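Long-range contact in protein Niban 2 (PDB 7CTP), which may suppress apoptosis and promote melanoma cell invasion, and is built here from a PH domain set on a largely helical body: residues G120-T125 / I160-Y165. Sequence-based numbering, arbitrary orientation.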
# COMPACT_ATOMS: atom_id res chain seq x y z
N GLY A 120 -2.97 3.23 7.38
CA GLY A 120 -2.58 4.61 7.56
C GLY A 120 -2.01 4.96 8.91
O GLY A 120 -1.66 6.13 9.14
N TYR A 121 -1.90 3.99 9.82
CA TYR A 121 -1.39 4.24 11.15
C TYR A 121 0.13 4.11 11.19
O TYR A 121 0.75 3.51 10.30
CB TYR A 121 -2.02 3.28 12.18
CG TYR A 121 -3.36 3.75 12.68
CD1 TYR A 121 -4.52 3.52 11.95
CD2 TYR A 121 -3.48 4.43 13.89
CE1 TYR A 121 -5.77 3.96 12.40
CE2 TYR A 121 -4.72 4.87 14.36
CZ TYR A 121 -5.85 4.63 13.61
OH TYR A 121 -7.08 5.07 14.07
N LYS A 122 0.72 4.71 12.22
CA LYS A 122 2.14 4.57 12.56
C LYS A 122 2.25 4.21 14.03
O LYS A 122 1.41 4.63 14.83
CB LYS A 122 2.92 5.87 12.31
CG LYS A 122 2.84 6.41 10.89
CD LYS A 122 3.73 5.60 9.95
CE LYS A 122 4.01 6.36 8.65
NZ LYS A 122 3.09 5.94 7.55
N ILE A 123 3.29 3.45 14.40
CA ILE A 123 3.50 3.03 15.79
C ILE A 123 4.58 3.89 16.42
O ILE A 123 5.65 4.09 15.83
CB ILE A 123 3.89 1.55 15.88
CG1 ILE A 123 2.78 0.65 15.33
CG2 ILE A 123 4.21 1.17 17.33
CD1 ILE A 123 3.30 -0.72 14.90
N LEU A 124 4.31 4.38 17.63
CA LEU A 124 5.31 5.07 18.45
C LEU A 124 5.55 4.25 19.71
O LEU A 124 4.61 3.68 20.28
CB LEU A 124 4.85 6.48 18.85
CG LEU A 124 4.62 7.58 17.80
CD1 LEU A 124 5.80 7.71 16.86
CD2 LEU A 124 3.32 7.34 17.03
N THR A 125 6.81 4.18 20.16
CA THR A 125 7.12 3.42 21.36
C THR A 125 7.53 4.31 22.53
O THR A 125 8.15 3.82 23.49
CB THR A 125 8.22 2.39 21.09
OG1 THR A 125 9.35 3.05 20.53
CG2 THR A 125 7.74 1.34 20.11
N ILE A 160 1.85 3.27 20.96
CA ILE A 160 0.82 4.24 20.59
C ILE A 160 0.58 4.14 19.09
O ILE A 160 1.54 4.09 18.30
CB ILE A 160 1.22 5.67 20.99
CG1 ILE A 160 1.26 5.78 22.52
CG2 ILE A 160 0.23 6.68 20.41
CD1 ILE A 160 2.05 6.97 23.01
N LEU A 161 -0.69 4.09 18.70
CA LEU A 161 -1.08 4.07 17.30
C LEU A 161 -1.57 5.46 16.91
O LEU A 161 -2.59 5.93 17.44
CB LEU A 161 -2.18 3.04 17.06
CG LEU A 161 -1.84 1.59 17.35
CD1 LEU A 161 -3.01 0.70 16.92
CD2 LEU A 161 -0.57 1.18 16.66
N TRP A 162 -0.87 6.10 15.97
CA TRP A 162 -1.19 7.43 15.47
C TRP A 162 -1.67 7.33 14.02
O TRP A 162 -1.18 6.51 13.26
CB TRP A 162 0.04 8.34 15.55
CG TRP A 162 -0.10 9.69 14.88
CD1 TRP A 162 -0.46 10.87 15.47
CD2 TRP A 162 0.17 9.99 13.51
NE1 TRP A 162 -0.45 11.89 14.55
CE2 TRP A 162 -0.06 11.37 13.33
CE3 TRP A 162 0.58 9.23 12.41
CZ2 TRP A 162 0.11 12.01 12.11
CZ3 TRP A 162 0.75 9.86 11.19
CH2 TRP A 162 0.51 11.23 11.05
N HIS A 163 -2.62 8.20 13.66
CA HIS A 163 -3.13 8.32 12.29
C HIS A 163 -3.32 9.81 12.04
O HIS A 163 -3.67 10.55 12.97
CB HIS A 163 -4.46 7.54 12.16
CG HIS A 163 -5.02 7.45 10.77
ND1 HIS A 163 -5.62 8.51 10.13
CD2 HIS A 163 -5.12 6.40 9.92
CE1 HIS A 163 -6.05 8.13 8.94
NE2 HIS A 163 -5.76 6.84 8.79
N PRO A 164 -3.07 10.29 10.81
CA PRO A 164 -3.17 11.75 10.60
C PRO A 164 -4.57 12.30 10.82
O PRO A 164 -4.69 13.49 11.17
CB PRO A 164 -2.71 11.93 9.15
CG PRO A 164 -2.89 10.57 8.50
CD PRO A 164 -2.61 9.58 9.61
N TYR A 165 -5.62 11.48 10.64
CA TYR A 165 -7.01 11.95 10.66
C TYR A 165 -7.91 11.19 11.62
O TYR A 165 -8.86 11.77 12.15
CB TYR A 165 -7.63 11.88 9.24
CG TYR A 165 -6.75 12.46 8.16
CD1 TYR A 165 -6.33 13.79 8.21
CD2 TYR A 165 -6.29 11.67 7.11
CE1 TYR A 165 -5.52 14.31 7.24
CE2 TYR A 165 -5.47 12.20 6.12
CZ TYR A 165 -5.08 13.52 6.21
OH TYR A 165 -4.26 14.06 5.25
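Two antiparallel strands of the PH domain meet here: the edge strand 122-124 runs alongside the end of strand 157-162, with Tyr121 and His163 in contact just beyond the paired residues. Lys122 and Trp162 form one hydrogen-bonded pair, Lys122 N giving to Trp162 O at 2.8 Å and Trp162 N returning a nearly straight bond (176°) to Lys122 O. Leu124 and Ile160 make the second such pair, and between them Ile123 and Leu161 are a non-hydrogen-bonded pair whose side chains lie side by side, Ile123 CG1 3.6 Å from Leu161 CD2. Just before the strand, the ring of Tyr121 lies against Leu161 and His163. His163 CB sits over the centre of that ring, 3.5 Å from the centroid, a CH-pi contact, while Leu161 CB packs at 3.7 Å from Tyr121 CD2. CG of His163 is anti to its backbone N (chi1 -173°); the two side chains cross at about a right angle, with the ring planes oblique at 59°. His163 ND1 accepts the N-H of Tyr165 in the ring plane, which should fix the rotation of the imidazole, and the Tyr121 hydroxyl bonds to Arg167 O. An alanine at Tyr121 would probably leave His163 CB and Arg167 O without these partners and open a gap beside Leu161. On the other face, Trp162 presents the CE3 edge of its indole to Lys122 CG at 3.9 Å, and Leu124 CD2 touches Trp162 CB. Ile123 reaches Leu186 and Ile190 on helix 176-194, the helix that closes the PH domain at its C-terminal end and packs against its sheet.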